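Local coordinates for protein AvrL567-D (Melampsora lini, PDB 2QVT) that is a flax rust avirulence protein, probably recognised by flax disease-resistance proteins, though its own biochemical function is unknown, at residues A97-T102 against G119-T124. Sequence-based numbering, arbitrary orientation.
Sequences ARTLGT and GATRRT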
ATOM      1  N   ALA A  97      -5.431  -6.742  10.119  1.00 28.54           N
ATOM      2  CA  ALA A  97      -5.033  -5.935   8.983  1.00 27.24           C
ATOM      3  C   ALA A  97      -6.072  -4.882   8.785  1.00 26.15           C
ATOM      4  O   ALA A  97      -7.269  -5.108   8.991  1.00 26.93           O
ATOM      5  CB  ALA A  97      -4.903  -6.795   7.719  1.00 26.62           C
ATOM      6  N   ARG A  98      -5.614  -3.727   8.357  1.00 24.66           N
ATOM      7  CA  ARG A  98      -6.505  -2.640   8.037  1.00 23.87           C
ATOM      8  C   ARG A  98      -6.482  -2.538   6.534  1.00 22.84           C
ATOM      9  O   ARG A  98      -5.683  -3.154   5.858  1.00 20.36           O
ATOM     10  CB  ARG A  98      -5.996  -1.333   8.662  1.00 23.10           C
ATOM     11  CG  ARG A  98      -6.726  -0.721   9.840  1.00 24.08           C
ATOM     12  CD  ARG A  98      -7.145  -1.594  11.044  1.00 28.08           C
ATOM     13  NE  ARG A  98      -6.150  -2.327  11.818  1.00 26.24           N
ATOM     14  CZ  ARG A  98      -6.072  -2.383  13.161  1.00 25.38           C
ATOM     15  NH1 ARG A  98      -6.857  -1.671  13.935  1.00 27.22           N
ATOM     16  NH2 ARG A  98      -5.165  -3.159  13.742  1.00 23.08           N
ATOM     17  N   THR A  99      -7.372  -1.722   6.015  1.00 23.72           N
ATOM     18  CA  THR A  99      -7.390  -1.503   4.578  1.00 23.70           C
ATOM     19  C   THR A  99      -7.070  -0.041   4.177  1.00 23.13           C
ATOM     20  O   THR A  99      -7.356   0.882   4.949  1.00 22.51           O
ATOM     21  CB  THR A  99      -8.681  -2.104   3.956  1.00 23.40           C
ATOM     22  OG1 THR A  99      -8.589  -2.042   2.538  1.00 24.35           O
ATOM     23  CG2 THR A  99      -9.918  -1.416   4.426  1.00 24.24           C
ATOM     24  N   LEU A 100      -6.378   0.146   3.033  1.00 23.27           N
ATOM     25  CA  LEU A 100      -6.195   1.487   2.414  1.00 22.88           C
ATOM     26  C   LEU A 100      -7.296   1.838   1.374  1.00 23.26           C
ATOM     27  O   LEU A 100      -7.397   2.995   0.884  1.00 22.89           O
ATOM     28  CB  LEU A 100      -4.743   1.711   1.845  1.00 22.04           C
ATOM     29  CG  LEU A 100      -3.572   1.703   2.898  1.00 23.12           C
ATOM     30  CD1 LEU A 100      -2.161   1.615   2.311  1.00 17.68           C
ATOM     31  CD2 LEU A 100      -3.616   2.867   3.919  1.00 17.92           C
ATOM     32  N   GLY A 101      -8.137   0.866   1.053  1.00 22.89           N
ATOM     33  CA  GLY A 101      -9.026   1.040  -0.088  1.00 23.96           C
ATOM     34  C   GLY A 101      -8.718  -0.041  -1.109  1.00 24.64           C
ATOM     35  O   GLY A 101      -8.063  -1.039  -0.787  1.00 23.83           O
ATOM     36  N   THR A 102      -9.218   0.129  -2.328  1.00 25.36           N
ATOM     37  CA  THR A 102      -9.109  -0.937  -3.306  1.00 26.16           C
ATOM     38  C   THR A 102      -8.340  -0.415  -4.479  1.00 25.84           C
ATOM     39  O   THR A 102      -8.318   0.779  -4.726  1.00 25.44           O
ATOM     40  CB  THR A 102     -10.495  -1.519  -3.786  1.00 25.93           C
ATOM     41  OG1 THR A 102     -11.297  -0.450  -4.277  1.00 30.73           O
ATOM     42  CG2 THR A 102     -11.254  -2.275  -2.643  1.00 26.79           C
ATOM     43  N   GLY A 119     -15.553   5.784   5.368  1.00 48.52           N
ATOM     44  CA  GLY A 119     -14.989   6.993   6.003  1.00 47.92           C
ATOM     45  C   GLY A 119     -13.918   6.642   7.031  1.00 47.83           C
ATOM     46  O   GLY A 119     -13.003   7.432   7.279  1.00 48.66           O
ATOM     47  N   ALA A 120     -14.017   5.434   7.590  1.00 47.09           N
ATOM     48  CA  ALA A 120     -13.004   4.845   8.492  1.00 46.26           C
ATOM     49  C   ALA A 120     -11.623   4.504   7.845  1.00 44.84           C
ATOM     50  O   ALA A 120     -10.620   4.323   8.558  1.00 44.84           O
ATOM     51  CB  ALA A 120     -13.595   3.575   9.192  1.00 46.69           C
ATOM     52  N   THR A 121     -11.586   4.391   6.516  1.00 42.69           N
ATOM     53  CA  THR A 121     -10.334   4.115   5.778  1.00 40.22           C
ATOM     54  C   THR A 121      -9.385   5.311   5.890  1.00 38.04           C
ATOM     55  O   THR A 121      -9.681   6.362   5.390  1.00 37.24           O
ATOM     56  CB  THR A 121     -10.651   3.768   4.293  1.00 39.98           C
ATOM     57  OG1 THR A 121     -11.570   2.671   4.257  1.00 41.64           O
ATOM     58  CG2 THR A 121      -9.404   3.376   3.496  1.00 39.11           C
ATOM     59  N   ARG A 122      -8.261   5.152   6.578  1.00 37.43           N
ATOM     60  CA  ARG A 122      -7.210   6.199   6.609  1.00 36.27           C
ATOM     61  C   ARG A 122      -6.741   6.544   5.193  1.00 35.26           C
ATOM     62  O   ARG A 122      -6.467   5.632   4.400  1.00 33.55           O
ATOM     63  CB  ARG A 122      -6.001   5.741   7.438  1.00 37.09           C
ATOM     64  CG  ARG A 122      -6.351   5.238   8.844  1.00 38.29           C
ATOM     65  CD  ARG A 122      -5.959   6.226   9.892  1.00 41.51           C
ATOM     66  NE  ARG A 122      -7.024   6.465  10.874  1.00 42.55           N
ATOM     67  CZ  ARG A 122      -7.414   7.675  11.275  1.00 41.99           C
ATOM     68  NH1 ARG A 122      -6.797   8.756  10.822  1.00 40.77           N
ATOM     69  NH2 ARG A 122      -8.417   7.802  12.158  1.00 44.17           N
ATOM     70  N   ARG A 123      -6.644   7.845   4.878  1.00 34.67           N
ATOM     71  CA  ARG A 123      -6.076   8.239   3.576  1.00 34.89           C
ATOM     72  C   ARG A 123      -4.556   8.429   3.615  1.00 31.85           C
ATOM     73  O   ARG A 123      -3.891   8.232   2.633  1.00 30.52           O
ATOM     74  CB  ARG A 123      -6.830   9.413   2.887  1.00 35.62           C
ATOM     75  CG  ARG A 123      -6.656  10.789   3.490  1.00 37.97           C
ATOM     76  CD  ARG A 123      -7.315  11.933   2.631  1.00 39.04           C
ATOM     77  NE  ARG A 123      -6.499  12.377   1.478  1.00 44.55           N
ATOM     78  CZ  ARG A 123      -5.412  13.160   1.549  1.00 45.79           C
ATOM     79  NH1 ARG A 123      -4.966  13.602   2.715  1.00 46.14           N
ATOM     80  NH2 ARG A 123      -4.751  13.502   0.439  1.00 47.19           N
ATOM     81  N   THR A 124      -4.017   8.784   4.773  1.00 29.92           N
ATOM     82  CA  THR A 124      -2.591   9.031   4.855  1.00 27.83           C
ATOM     83  C   THR A 124      -1.927   8.119   5.874  1.00 25.87           C
ATOM     84  O   THR A 124      -2.588   7.570   6.770  1.00 25.04           O
ATOM     85  CB  THR A 124      -2.260  10.497   5.184  1.00 28.30           C
ATOM     86  OG1 THR A 124      -2.691  10.762   6.518  1.00 27.86           O
ATOM     87  CG2 THR A 124      -2.908  11.445   4.179  1.00 26.63           C
TER
HETATM   88  O   HOH W   1      -7.010   2.312   7.242  1.00 27.06           O
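The methyl CG2 of Thr121 sits almost straight above one face of the Leu100-Gly101 peptide, 3.4 Å from Leu100 C and 3.3 Å from Leu100 O, which is close for a methyl. At one edge of that plane, the Gly101 N-H runs nearly straight (168°) to Thr99 OG1 of its own strand, making an ST turn, although the placing of this hydroxyl is less sure. Thr99 O also approaches the methyl, 3.5 Å from Thr121 CG2. Thr121 OG1 lies beside the backbone N (chi1 -56°) and makes a weak bond back to Ser118 O; CG2 stands anti to that N and faces the strand. The polar link across the gap is a water: it donates to Thr99 O at 2.7 Å and accepts from Arg122 N at 3.2 Å. The end of Leu100 adds a looser touch, CD2 lying 4.0 Å from Arg122 O, although its CB sets out away from the loop and the side chain packs on Ile86. Thr121 O is held separately by Arg116 NH1. Gly101 has backbone angles at which a CB would press on the preceding carbonyl, and both Leu100 and Gly101 bond to Val84, consistent with a beta bulge. Here a long irregular loop folds back on the outermost strand 98-104 of an antiparallel four-stranded sheet, touching it at what looks like a bulge.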